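Local structure of extracellular subtilisin-like serine proteinase (Vibrio sp. PA-44, 1S2N) at residues D9-R14 with L269-D274; V31-I36 with V89-V94; V35-V40 with N126-G131; S181-S186 with E255-D260; A231-E236 with G247-R252. The protein probably works as a secreted, calcium-binding serine endopeptidase of the subtilisin (S8) family that cleaves proteins, this chain being its subtilase domain. All coordinates share one frame; numbering follows the deposited sequence. Where two conformers were deposited one is given.

Interaction 1 of 5, residues D9-R14 with L269-D274. With CA (calcium ion), chain E.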
# COMPACT_ATOMS: atom_id res chain seq x y z
N ASP A 9 10.10 1.23 11.02
CA ASP A 9 10.92 2.10 11.85
C ASP A 9 10.90 3.56 11.36
O ASP A 9 10.89 4.49 12.15
CB ASP A 9 12.36 1.58 11.86
CG ASP A 9 13.22 2.23 12.92
OD1 ASP A 9 14.39 1.83 13.02
OD2 ASP A 9 12.81 3.14 13.68
N ARG A 10 10.85 3.73 10.04
CA ARG A 10 10.98 5.06 9.44
C ARG A 10 9.70 5.89 9.53
O ARG A 10 9.76 7.10 9.72
CB ARG A 10 11.39 4.92 7.97
CG ARG A 10 11.75 6.23 7.29
CD ARG A 10 12.99 6.90 7.87
NE ARG A 10 13.09 8.29 7.44
CZ ARG A 10 12.50 9.31 8.03
NH1 ARG A 10 12.68 10.53 7.54
NH2 ARG A 10 11.75 9.15 9.11
N ILE A 11 8.54 5.24 9.39
CA ILE A 11 7.27 5.96 9.24
C ILE A 11 6.69 6.50 10.56
O ILE A 11 5.71 7.24 10.52
CB ILE A 11 6.23 5.10 8.49
CG1 ILE A 11 5.95 3.79 9.23
CG2 ILE A 11 6.70 4.82 7.08
CD1 ILE A 11 4.73 3.05 8.74
N ASP A 12 7.27 6.14 11.70
CA ASP A 12 6.80 6.64 13.00
C ASP A 12 7.62 7.82 13.53
O ASP A 12 7.41 8.26 14.66
CB ASP A 12 6.77 5.51 14.04
CG ASP A 12 8.13 5.23 14.65
OD1 ASP A 12 8.19 4.79 15.82
OD2 ASP A 12 9.21 5.43 14.06
N GLN A 13 8.54 8.33 12.71
CA GLN A 13 9.40 9.46 13.08
C GLN A 13 9.62 10.43 11.91
O GLN A 13 9.38 10.10 10.75
CB GLN A 13 10.74 8.97 13.64
CG GLN A 13 11.50 7.97 12.75
CD GLN A 13 12.73 7.37 13.45
OE1 GLN A 13 12.61 6.36 14.14
NE2 GLN A 13 13.89 7.98 13.25
N ARG A 14 10.10 11.62 12.24
CA ARG A 14 10.32 12.67 11.26
C ARG A 14 11.68 12.56 10.61
O ARG A 14 11.78 12.68 9.40
CB ARG A 14 10.19 14.06 11.92
CG ARG A 14 8.79 14.39 12.41
CD ARG A 14 7.73 14.33 11.32
NE ARG A 14 6.40 14.68 11.80
CZ ARG A 14 5.29 14.60 11.06
NH1 ARG A 14 5.35 14.19 9.80
NH2 ARG A 14 4.11 14.93 11.58
N LEU A 269 5.71 9.19 4.14
CA LEU A 269 4.68 8.55 4.97
C LEU A 269 5.00 8.73 6.45
O LEU A 269 6.12 8.48 6.88
CB LEU A 269 4.63 7.06 4.65
CG LEU A 269 3.32 6.28 4.66
CD1 LEU A 269 3.56 4.93 5.30
CD2 LEU A 269 2.16 7.00 5.33
N TYR A 270 4.00 9.19 7.21
CA TYR A 270 4.09 9.31 8.66
C TYR A 270 2.82 8.71 9.25
O TYR A 270 1.72 9.02 8.81
CB TYR A 270 4.23 10.78 9.08
CG TYR A 270 4.49 11.00 10.56
CD1 TYR A 270 5.69 10.61 11.14
CD2 TYR A 270 3.53 11.60 11.37
CE1 TYR A 270 5.93 10.81 12.50
CE2 TYR A 270 3.76 11.81 12.73
CZ TYR A 270 4.96 11.41 13.29
OH TYR A 270 5.19 11.61 14.63
N SER A 271 2.99 7.86 10.26
CA SER A 271 1.94 6.96 10.70
C SER A 271 1.17 7.43 11.94
O SER A 271 0.16 6.84 12.30
CB SER A 271 2.54 5.57 10.96
OG SER A 271 3.27 5.56 12.18
N LEU A 272 1.66 8.49 12.59
CA LEU A 272 1.10 8.94 13.86
C LEU A 272 0.32 10.23 13.65
O LEU A 272 0.48 10.89 12.63
CB LEU A 272 2.22 9.15 14.89
CG LEU A 272 2.80 7.85 15.46
CD1 LEU A 272 3.84 7.29 14.55
CD2 LEU A 272 3.41 8.08 16.83
N ALA A 273 -0.53 10.55 14.62
CA ALA A 273 -1.32 11.78 14.60
C ALA A 273 -0.47 12.90 15.18
O ALA A 273 -0.41 13.12 16.39
CB ALA A 273 -2.62 11.60 15.36
N ASP A 274 0.29 13.51 14.26
CA ASP A 274 0.95 14.79 14.45
C ASP A 274 0.81 15.51 13.12
O ASP A 274 0.62 14.85 12.10
CB ASP A 274 2.44 14.64 14.78
CG ASP A 274 2.70 13.87 16.06
OD1 ASP A 274 2.34 14.38 17.15
OD2 ASP A 274 3.26 12.75 16.08
CA CA E . 11.23 4.53 14.76
O HOH W 1 7.17 10.60 16.04
O HOH W 2 10.52 5.74 16.89
O HOH W 3 8.25 10.05 8.20
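Tyr270 and Arg14 stack where the end of helix 6-11 of the subtilisin fold, with its calcium-binding turn, meets the loop after strand 267-268. CG of Tyr270 lies anti to the backbone N (chi1 -173°), putting one ring face under Arg14, with Leu272 N on the opposite face and Gln13 at the edge. Tyr270 CB passes 3.7 Å from Arg14 NH1. CG and CD2 lie against the guanidinium face (planes 16° apart), with Arg14 CZ 3.5 Å from the ring centroid in a cation-pi contact, and Tyr270 CE2 is 3.3 Å from Arg14 NH2. Tyr270 CD1 meets Ile11 O at 3.4 Å, and CE1 the main chain of Asp12 and Gln13. At the tip, Tyr270 OH donates to Asp274 OD2 (2.7 Å). Arg14 NH1 also bonds to Arg252 O. Ile11 CG2 packs beside Leu269 CD1. The helix end and the turn after it supply Asp9 O and OD2, Asp12 OD2 and Gln13 OE1 to the calcium ion, whose shell Asp19, Asn21 and a water complete; Asn23 also holds Asp12, and Asn15 O takes Gln13 NE2. Ser271 N bonds to Ile11 O at 2.8 Å, and a second water bridges Asp12 O and Tyr270 OH (2.6 Å).

Interaction 2 of 5, residues V31-I36 with V89-V94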
# COMPACT_ATOMS: atom_id res chain seq x y z
N VAL A 31 -11.03 -2.39 10.47
CA VAL A 31 -10.94 -2.02 9.06
C VAL A 31 -10.45 -3.21 8.24
O VAL A 31 -9.91 -4.16 8.78
CB VAL A 31 -10.12 -0.69 8.81
CG1 VAL A 31 -9.66 -0.04 10.12
CG2 VAL A 31 -8.96 -0.88 7.86
N THR A 32 -10.69 -3.14 6.94
CA THR A 32 -10.36 -4.22 6.03
C THR A 32 -9.56 -3.67 4.86
O THR A 32 -9.99 -2.72 4.18
CB THR A 32 -11.65 -4.89 5.54
OG1 THR A 32 -12.41 -5.37 6.67
CG2 THR A 32 -11.35 -6.14 4.74
N ALA A 33 -8.38 -4.25 4.64
CA ALA A 33 -7.56 -3.93 3.48
C ALA A 33 -7.80 -4.96 2.38
O ALA A 33 -7.56 -6.14 2.59
CB ALA A 33 -6.08 -3.89 3.85
N TYR A 34 -8.29 -4.50 1.23
CA TYR A 34 -8.43 -5.34 0.05
C TYR A 34 -7.16 -5.28 -0.78
O TYR A 34 -6.81 -4.23 -1.32
CB TYR A 34 -9.65 -4.90 -0.78
CG TYR A 34 -10.94 -5.08 -0.01
CD1 TYR A 34 -11.66 -6.26 -0.09
CD2 TYR A 34 -11.41 -4.07 0.83
CE1 TYR A 34 -12.85 -6.43 0.63
CE2 TYR A 34 -12.58 -4.23 1.56
CZ TYR A 34 -13.29 -5.42 1.46
OH TYR A 34 -14.46 -5.58 2.18
N VAL A 35 -6.46 -6.41 -0.85
CA VAL A 35 -5.19 -6.50 -1.56
C VAL A 35 -5.40 -7.05 -2.98
O VAL A 35 -5.61 -8.24 -3.17
CB VAL A 35 -4.22 -7.40 -0.80
CG1 VAL A 35 -2.84 -7.40 -1.46
CG2 VAL A 35 -4.13 -6.95 0.66
N ILE A 36 -5.35 -6.15 -3.96
CA ILE A 36 -5.56 -6.49 -5.36
C ILE A 36 -4.21 -6.79 -6.01
O ILE A 36 -3.50 -5.88 -6.41
CB ILE A 36 -6.28 -5.32 -6.08
CG1 ILE A 36 -7.57 -4.94 -5.35
CG2 ILE A 36 -6.58 -5.67 -7.53
CD1 ILE A 36 -8.04 -3.54 -5.64
N VAL A 89 -5.37 -5.42 11.46
CA VAL A 89 -6.22 -5.20 10.30
C VAL A 89 -6.76 -6.53 9.77
O VAL A 89 -6.18 -7.59 10.02
CB VAL A 89 -5.45 -4.43 9.18
CG1 VAL A 89 -6.03 -4.64 7.81
CG2 VAL A 89 -5.49 -2.97 9.46
N ASN A 90 -7.88 -6.45 9.06
CA ASN A 90 -8.39 -7.56 8.27
C ASN A 90 -7.88 -7.46 6.83
O ASN A 90 -7.86 -6.38 6.25
CB ASN A 90 -9.92 -7.55 8.27
CG ASN A 90 -10.48 -7.72 9.66
OD1 ASN A 90 -10.20 -8.71 10.33
ND2 ASN A 90 -11.26 -6.73 10.12
N ILE A 91 -7.47 -8.60 6.29
CA ILE A 91 -6.98 -8.71 4.93
C ILE A 91 -7.96 -9.53 4.10
O ILE A 91 -8.43 -10.57 4.56
CB ILE A 91 -5.59 -9.39 4.92
CG1 ILE A 91 -4.60 -8.59 5.77
CG2 ILE A 91 -5.08 -9.58 3.47
CD1 ILE A 91 -4.17 -7.26 5.16
N VAL A 92 -8.28 -9.06 2.90
CA VAL A 92 -9.12 -9.79 1.96
C VAL A 92 -8.35 -9.85 0.65
O VAL A 92 -8.07 -8.82 0.04
CB VAL A 92 -10.50 -9.12 1.75
CG1 VAL A 92 -11.24 -9.73 0.57
CG2 VAL A 92 -11.35 -9.24 3.01
N GLY A 93 -7.97 -11.06 0.25
CA GLY A 93 -7.26 -11.27 -1.00
C GLY A 93 -8.19 -11.18 -2.19
O GLY A 93 -9.24 -11.83 -2.20
N VAL A 94 -7.82 -10.37 -3.17
CA VAL A 94 -8.52 -10.33 -4.45
C VAL A 94 -7.49 -10.59 -5.55
O VAL A 94 -6.68 -9.72 -5.88
CB VAL A 94 -9.33 -9.01 -4.61
CG1 VAL A 94 -9.01 -8.27 -5.90
CG2 VAL A 94 -10.81 -9.32 -4.60
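Val31 opens a parallel strand pair in the central sheet of the subtilisin fold, in which strand 32-37 runs beside strand 90-95, the short segments 24° apart in direction. Val31 O takes Asn90 N at 3.1 Å, and Asn90 ND2 adds a weak bond to the same atom. Thr32 pairs with Asn90; its methyl CG2, anti to the backbone N (chi1 -58° for OG1), touches Val92 CG2 at 3.6 Å and also lies over one face of the Tyr34 ring. Ala33 bonds through both its N and its O: Ala33 N meets Asn90 O at 2.7 Å, nearly along the C=O axis, while Ala33 O accepts Val92 N. The small Ala33 CB touches Val89 CG1 and Ile91 CD1. Tyr34 returns to the face of Thr32 and lies alongside Val92, Tyr34 CD1 to Val92 CG1 3.6 Å. On this face Trp114 of helix 105-118 packs against Tyr34, Val92 and Val94. Val35 turns to the other face, where its CG2 meets Ile91 CG2 at 4.0 Å and helix 70-79 covers it with Val74, Ala75 and Ile78. Val35 N bonds to Val92 O at 3.0 Å. Val94 N reaches Val35 O at 3.1 Å from 37° out of the carbonyl plane, a less regular rung than the others. Ile36 ends the walk on the Tyr34 face, pointing the same way as Val94, with Ile36 CG1 3.7 Å from Val94 CG1.

Interaction 3 of 5, residues V35-V40 with N126-G131. With PMS (phenylmethanesulfonic acid), chain F.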
# COMPACT_ATOMS: atom_id res chain seq x y z
N VAL A 35 -6.46 -6.41 -0.85
CA VAL A 35 -5.19 -6.50 -1.56
C VAL A 35 -5.40 -7.05 -2.98
O VAL A 35 -5.61 -8.24 -3.17
CB VAL A 35 -4.22 -7.40 -0.80
CG1 VAL A 35 -2.84 -7.40 -1.46
CG2 VAL A 35 -4.13 -6.95 0.66
N ILE A 36 -5.35 -6.15 -3.96
CA ILE A 36 -5.56 -6.49 -5.36
C ILE A 36 -4.21 -6.79 -6.01
O ILE A 36 -3.50 -5.88 -6.41
CB ILE A 36 -6.28 -5.32 -6.08
CG1 ILE A 36 -7.57 -4.94 -5.35
CG2 ILE A 36 -6.58 -5.67 -7.53
CD1 ILE A 36 -8.04 -3.54 -5.64
N ASP A 37 -3.88 -8.08 -6.09
CA ASP A 37 -2.53 -8.54 -6.44
C ASP A 37 -2.53 -10.01 -6.92
O ASP A 37 -3.50 -10.47 -7.52
CB ASP A 37 -1.62 -8.35 -5.20
CG ASP A 37 -0.23 -7.88 -5.56
OD1 ASP A 37 0.51 -8.66 -6.18
OD2 ASP A 37 0.21 -6.75 -5.27
N THR A 38 -1.46 -10.75 -6.65
CA THR A 38 -1.36 -12.15 -7.06
C THR A 38 -2.11 -13.10 -6.12
O THR A 38 -1.97 -14.33 -6.23
CB THR A 38 0.12 -12.60 -7.16
OG1 THR A 38 0.74 -12.53 -5.86
CG2 THR A 38 0.95 -11.65 -8.02
N GLY A 39 -2.90 -12.54 -5.20
CA GLY A 39 -3.53 -13.29 -4.13
C GLY A 39 -2.79 -13.10 -2.82
O GLY A 39 -1.84 -12.33 -2.73
N VAL A 40 -3.24 -13.80 -1.78
CA VAL A 40 -2.53 -13.83 -0.51
C VAL A 40 -2.68 -15.19 0.19
O VAL A 40 -3.74 -15.83 0.13
CB VAL A 40 -2.90 -12.61 0.43
CG1 VAL A 40 -4.27 -12.06 0.11
CG2 VAL A 40 -2.79 -12.96 1.91
N ASN A 126 -5.57 -1.68 -2.09
CA ASN A 126 -4.13 -1.56 -2.36
C ASN A 126 -3.84 -2.22 -3.71
O ASN A 126 -4.10 -3.40 -3.89
CB ASN A 126 -3.33 -2.25 -1.25
CG ASN A 126 -1.81 -2.11 -1.43
OD1 ASN A 126 -1.21 -2.78 -2.26
ND2 ASN A 126 -1.20 -1.26 -0.62
N MET A 127 -3.32 -1.44 -4.65
CA MET A 127 -3.03 -1.93 -5.99
C MET A 127 -1.55 -1.76 -6.27
O MET A 127 -1.14 -0.79 -6.91
CB MET A 127 -3.83 -1.14 -7.02
CG MET A 127 -5.32 -1.39 -6.97
SD MET A 127 -6.15 -0.68 -8.40
CE MET A 127 -5.83 -1.89 -9.64
N SER A 128 -0.75 -2.72 -5.80
CA SER A 128 0.69 -2.75 -6.07
C SER A 128 0.97 -3.34 -7.46
O SER A 128 1.65 -4.37 -7.60
CB SER A 128 1.43 -3.54 -4.98
OG SER A 128 1.60 -2.76 -3.82
N LEU A 129 0.45 -2.68 -8.49
CA LEU A 129 0.61 -3.13 -9.86
C LEU A 129 0.46 -1.96 -10.82
O LEU A 129 -0.14 -0.93 -10.50
CB LEU A 129 -0.41 -4.22 -10.20
CG LEU A 129 -1.90 -3.86 -10.12
CD1 LEU A 129 -2.43 -3.33 -11.44
CD2 LEU A 129 -2.73 -5.06 -9.67
N GLY A 130 0.99 -2.15 -12.01
CA GLY A 130 0.96 -1.11 -13.01
C GLY A 130 1.39 -1.59 -14.37
O GLY A 130 1.81 -2.73 -14.57
N GLY A 131 1.25 -0.69 -15.34
CA GLY A 131 1.53 -1.00 -16.72
C GLY A 131 1.13 0.17 -17.59
O GLY A 131 1.06 1.31 -17.12
C PMS F . 5.59 -4.39 -9.94
S PMS F . 5.84 -4.31 -8.12
C1 PMS F . 5.02 -3.10 -10.51
C2 PMS F . 5.32 -2.78 -11.84
C3 PMS F . 4.83 -1.61 -12.42
C4 PMS F . 4.02 -0.76 -11.68
C5 PMS F . 3.71 -1.07 -10.35
C6 PMS F . 4.21 -2.24 -9.77
O2S PMS F . 6.48 -2.65 -7.86
O1S PMS F . 7.00 -5.27 -7.49
O HOH W 4 -1.80 -5.33 -4.33
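One water joins Ile36, Asp37 and Ser128: it accepts from Ser128 N (3.2 Å) and has Ile36 O at 2.7 Å and Asp37 OD2 at 2.6 Å, both placed to take its protons. Beside it, Asp37 OD2 also meets Ser128 CB at 3.4 Å, and Asp37 OD1 accepts Thr38 N on its anti lone pair, which helps fix the turn of the carboxylate. The strands part here. The last rung between them is Ile36 N to Asn126 O, 3.0 Å and close to straight with the carbonyl (166°), before Ser128 bends the chain through an inverse gamma turn. The active site of the subtilisin fold lies at the C-terminal ends of these parallel strands: Asp37, the predicted charge-relay aspartate, packs against His70, also predicted for the relay, and Ser128 OG bonds to the backbone O of Ser220, the predicted nucleophile. Ile36 CD1 packs on Met127 CG at 3.7 Å, where helix 105-118 packs against both. Leu129 has CG between the backbone N and carbonyl carbon (chi1 61°), sending CD2 to 3.4 Å from Ile36 O. The backbone beyond lines the ring of the bound phenylmethanesulfonic acid, consistent with the family's substrate pocket: Gly130 N lies 3.3 Å from its C4.

Interaction 4 of 5, residues S181-S186 with E255-D260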
# COMPACT_ATOMS: atom_id res chain seq x y z
N SER A 181 16.46 3.57 3.14
CA SER A 181 16.62 3.95 4.54
C SER A 181 17.58 5.12 4.74
O SER A 181 17.74 5.61 5.86
CB SER A 181 17.08 2.74 5.39
OG SER A 181 18.33 2.23 4.96
N SER A 182 18.23 5.55 3.66
CA SER A 182 19.02 6.78 3.65
C SER A 182 18.19 8.00 3.25
O SER A 182 18.73 9.09 3.09
CB SER A 182 20.20 6.63 2.69
OG SER A 182 19.76 6.49 1.35
N ASP A 183 16.88 7.81 3.10
CA ASP A 183 15.94 8.84 2.65
C ASP A 183 16.11 9.29 1.21
O ASP A 183 15.55 10.30 0.82
CB ASP A 183 15.93 10.05 3.60
CG ASP A 183 15.11 9.81 4.85
OD1 ASP A 183 14.31 8.85 4.87
OD2 ASP A 183 15.22 10.54 5.86
N SER A 184 16.86 8.55 0.41
CA SER A 184 16.89 8.82 -1.02
C SER A 184 15.68 8.19 -1.66
O SER A 184 15.16 7.20 -1.17
CB SER A 184 18.14 8.27 -1.69
OG SER A 184 18.06 8.41 -3.10
N ARG A 185 15.22 8.79 -2.75
CA ARG A 185 14.29 8.14 -3.65
C ARG A 185 15.01 6.89 -4.13
O ARG A 185 16.17 6.95 -4.52
CB ARG A 185 13.96 9.05 -4.83
CG ARG A 185 13.06 8.41 -5.89
CD ARG A 185 12.85 9.26 -7.13
NE ARG A 185 14.08 9.46 -7.89
CZ ARG A 185 14.50 8.70 -8.89
NH1 ARG A 185 13.83 7.62 -9.27
NH2 ARG A 185 15.64 9.00 -9.50
N SER A 186 14.33 5.75 -4.08
CA SER A 186 14.86 4.52 -4.65
C SER A 186 15.14 4.80 -6.13
O SER A 186 14.33 5.45 -6.80
CB SER A 186 13.88 3.36 -4.48
OG SER A 186 13.54 3.18 -3.11
N GLU A 255 7.90 16.37 5.79
CA GLU A 255 8.17 17.23 4.64
C GLU A 255 9.66 17.47 4.43
O GLU A 255 10.42 17.60 5.39
CB GLU A 255 7.46 18.56 4.82
CG GLU A 255 5.95 18.46 4.68
CD GLU A 255 5.24 19.79 4.89
OE1 GLU A 255 4.24 20.04 4.17
OE2 GLU A 255 5.66 20.58 5.78
N ASN A 256 10.05 17.54 3.16
CA ASN A 256 11.41 17.90 2.75
C ASN A 256 12.47 16.99 3.37
O ASN A 256 13.53 17.44 3.80
CB ASN A 256 11.68 19.38 3.07
CG ASN A 256 10.62 20.30 2.48
OD1 ASN A 256 10.40 21.41 2.98
ND2 ASN A 256 9.97 19.86 1.41
N LYS A 257 12.16 15.70 3.41
CA LYS A 257 13.05 14.70 4.00
C LYS A 257 13.78 13.88 2.94
O LYS A 257 14.86 13.33 3.20
CB LYS A 257 12.26 13.76 4.91
CG LYS A 257 12.52 13.97 6.40
CD LYS A 257 11.55 14.96 7.04
CE LYS A 257 12.26 16.16 7.61
NZ LYS A 257 11.73 16.61 8.92
N VAL A 258 13.18 13.80 1.74
CA VAL A 258 13.61 12.90 0.68
C VAL A 258 14.53 13.62 -0.31
O VAL A 258 14.28 14.78 -0.67
CB VAL A 258 12.40 12.32 -0.08
CG1 VAL A 258 12.82 11.28 -1.11
CG2 VAL A 258 11.40 11.71 0.90
N SER A 259 15.58 12.92 -0.74
CA SER A 259 16.52 13.43 -1.73
C SER A 259 16.30 12.76 -3.09
O SER A 259 15.78 11.66 -3.16
CB SER A 259 17.95 13.19 -1.25
OG SER A 259 18.21 11.81 -1.08
N ASP A 260 16.70 13.45 -4.16
CA ASP A 260 16.52 13.00 -5.54
C ASP A 260 15.05 12.78 -5.88
O ASP A 260 14.68 11.78 -6.48
CB ASP A 260 17.35 11.75 -5.83
CG ASP A 260 17.49 11.46 -7.32
OD1 ASP A 260 17.54 10.27 -7.68
OD2 ASP A 260 17.56 12.35 -8.19
O HOH W 5 18.74 11.16 1.66
O HOH W 6 17.64 7.89 -6.55
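Ser184 and Ser259 form a single backbone bridge between two loops running the same way, Ser259 N giving to Asp183 O and Arg185 N to Ser259 O, each at 3.0 Å. This partly buried link of the subtilase domain ties the loop after strand 174-179 to the loop between the hairpin strands 254-255 and 267-268. Asp183 O also receives the CA-H of Val258. Val258 CG1 lies beside the bridge, 3.8 Å from Arg185 N, and packs inward on Phe198. The main polar weight falls on Arg185. With CG anti to the backbone N (chi1 176°), the chain runs out extended to chi3 and crosses Asp260 at a slant, the bend there letting NE and NH2 grip that residue side-on, one nitrogen to the backbone and one to the carboxylate. Arg185 NE reaches Asp260 O at 2.8 Å, in the guanidinium plane and almost straight on to the carbonyl (175°). Arg185 NH2 makes a salt bridge to Asp260 OD1 at 2.9 Å, entering from above the carboxylate, whose plane is turned 56° from the guanidinium. Positive phi at Asp260 accompanies the presentation of its backbone O and OD1 to one arginine. Arg262 is a second cationic partner for the carboxylate, through OD2, and would be expected to keep it ionised. Asp183 has its own partner in Arg10. Ser184 OG bonds to Arg185 O, which also takes a water shared with Asp260 OD1; another water links Ser182 O to Ser259 OG, which lies 3.3 Å from Ser184 CA.

Interaction 5 of 5, residues A231-E236 with G247-R252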
# COMPACT_ATOMS: atom_id res chain seq x y z
N ALA A 231 -5.25 2.39 7.20
CA ALA A 231 -6.02 1.57 8.15
C ALA A 231 -5.88 2.05 9.59
O ALA A 231 -6.80 1.92 10.38
CB ALA A 231 -5.62 0.09 8.04
N LEU A 232 -4.70 2.59 9.92
CA LEU A 232 -4.48 3.24 11.21
C LEU A 232 -5.37 4.46 11.32
O LEU A 232 -5.99 4.70 12.36
CB LEU A 232 -3.02 3.68 11.35
CG LEU A 232 -1.98 2.74 11.96
CD1 LEU A 232 -2.35 1.27 11.85
CD2 LEU A 232 -0.62 2.99 11.33
N TYR A 233 -5.43 5.23 10.24
CA TYR A 233 -6.20 6.46 10.19
C TYR A 233 -7.69 6.15 10.23
O TYR A 233 -8.48 6.92 10.78
CB TYR A 233 -5.87 7.25 8.91
CG TYR A 233 -4.50 7.92 8.87
CD1 TYR A 233 -3.51 7.65 9.82
CD2 TYR A 233 -4.20 8.83 7.86
CE1 TYR A 233 -2.27 8.28 9.76
CE2 TYR A 233 -2.97 9.45 7.78
CZ TYR A 233 -2.01 9.18 8.73
OH TYR A 233 -0.80 9.80 8.65
N LEU A 234 -8.07 5.02 9.64
CA LEU A 234 -9.46 4.62 9.50
C LEU A 234 -10.03 4.09 10.81
O LEU A 234 -11.20 4.27 11.09
CB LEU A 234 -9.62 3.56 8.38
CG LEU A 234 -10.32 3.87 7.04
CD1 LEU A 234 -10.75 5.31 6.83
CD2 LEU A 234 -9.46 3.40 5.86
N GLN A 235 -9.19 3.43 11.62
CA GLN A 235 -9.60 3.02 12.97
C GLN A 235 -9.81 4.24 13.86
O GLN A 235 -10.71 4.27 14.69
CB GLN A 235 -8.56 2.11 13.62
CG GLN A 235 -9.00 1.58 14.98
CD GLN A 235 -7.96 0.72 15.69
OE1 GLN A 235 -6.81 0.63 15.26
NE2 GLN A 235 -8.36 0.10 16.78
N GLU A 236 -8.94 5.23 13.68
CA GLU A 236 -9.01 6.48 14.44
C GLU A 236 -10.29 7.25 14.08
O GLU A 236 -10.91 7.86 14.94
CB GLU A 236 -7.76 7.31 14.15
CG GLU A 236 -7.71 8.72 14.71
CD GLU A 236 -6.48 9.48 14.23
OE1 GLU A 236 -6.24 10.62 14.67
OE2 GLU A 236 -5.74 8.93 13.39
N GLY A 247 -6.16 13.82 2.23
CA GLY A 247 -5.76 15.04 2.89
C GLY A 247 -4.95 14.78 4.14
O GLY A 247 -3.95 15.44 4.38
N LEU A 248 -5.38 13.79 4.92
CA LEU A 248 -4.77 13.50 6.21
C LEU A 248 -3.39 12.84 6.03
O LEU A 248 -2.47 13.12 6.79
CB LEU A 248 -5.69 12.61 7.05
CG LEU A 248 -5.55 12.68 8.58
CD1 LEU A 248 -5.79 14.10 9.11
CD2 LEU A 248 -6.49 11.68 9.24
N LEU A 249 -3.26 12.00 5.01
CA LEU A 249 -1.96 11.44 4.63
C LEU A 249 -0.98 12.53 4.17
O LEU A 249 0.23 12.43 4.39
CB LEU A 249 -2.13 10.43 3.49
CG LEU A 249 -2.75 9.06 3.78
CD1 LEU A 249 -3.07 8.37 2.48
CD2 LEU A 249 -1.81 8.20 4.62
N ASN A 250 -1.52 13.58 3.54
CA ASN A 250 -0.72 14.68 3.01
C ASN A 250 -0.23 15.63 4.10
O ASN A 250 0.94 16.04 4.10
CB ASN A 250 -1.52 15.48 1.97
CG ASN A 250 -1.29 14.98 0.57
OD1 ASN A 250 -2.11 14.26 0.02
ND2 ASN A 250 -0.17 15.38 -0.02
N SER A 251 -1.12 15.97 5.03
CA SER A 251 -0.84 16.97 6.06
C SER A 251 -0.11 16.40 7.28
O SER A 251 0.51 17.15 8.04
CB SER A 251 -2.13 17.65 6.53
OG SER A 251 -3.07 16.71 7.04
N ARG A 252 -0.20 15.09 7.48
CA ARG A 252 0.55 14.43 8.55
C ARG A 252 1.93 13.99 8.07
O ARG A 252 2.77 13.66 8.90
CB ARG A 252 -0.21 13.20 9.07
CG ARG A 252 -1.59 13.51 9.63
CD ARG A 252 -1.80 13.10 11.07
NE ARG A 252 -2.51 11.83 11.14
CZ ARG A 252 -3.67 11.64 11.76
NH1 ARG A 252 -4.30 12.62 12.39
NH2 ARG A 252 -4.20 10.43 11.76
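This is a helix-to-helix contact carried by side chains, between the end of helix 219-236, which holds the predicted nucleophile Ser220 near its start and runs through the subtilisin core, and helix 242-252. The axes of the two segments stay 11.3 Å apart, and their directions differ by 111°. Tyr233 fills the gap. Leu249 CD2 touches Tyr233 CE2 at 3.6 Å, and Leu248 CD2 lies 3.9 Å from Tyr233 CD2, while Tyr233 OH reaches beyond to bond with Tyr270 O. Arg252, bent at chi2 and chi3, folds back over the ring with its guanidinium nearly perpendicular to it (82°); the guanidinium turns its edge to one ring face, NH2 lying over it toward the rim, and Arg252 CZ stands 4.3 Å from the Tyr233 ring centroid, a cation-pi contact. Arg252 NH2 also bonds to Glu236 OE2 at 2.7 Å on the syn side, and the carboxylate and guanidinium planes are nearly parallel. Glu236 gets there by an extended chain with CG anti to the backbone N (chi1 173°). Leu248 CD2 covers a guanidinium face. One arginine thus meets an aromatic face, a carboxylate and an aliphatic group. This buried setting probably strengthens the ion pair and fixes how the helices sit.

Overall arrangement
Interactions 2 and 3 share strand 32-37 and are buried: the first is a parallel ladder with mostly apolar side chains, the second a rung that gives way to water-linked active-site groups. Interactions 1 and 5 form a connected buried layer elsewhere, where aromatic rings lie under arginines; Tyr233 OH bonds to Tyr270 O and Arg14 NH1 to Arg252 O. Interaction 5 also touches interaction 2, Ala231 packing on Val89 and Val31. Interaction 4, nearest the surface and about 18 Å from the chain centre, relies on a backbone bridge and ion pairs, and joins interaction 1 through Arg10 and Asp183. Interaction 3 lies across the centre from interactions 1, 4 and 5.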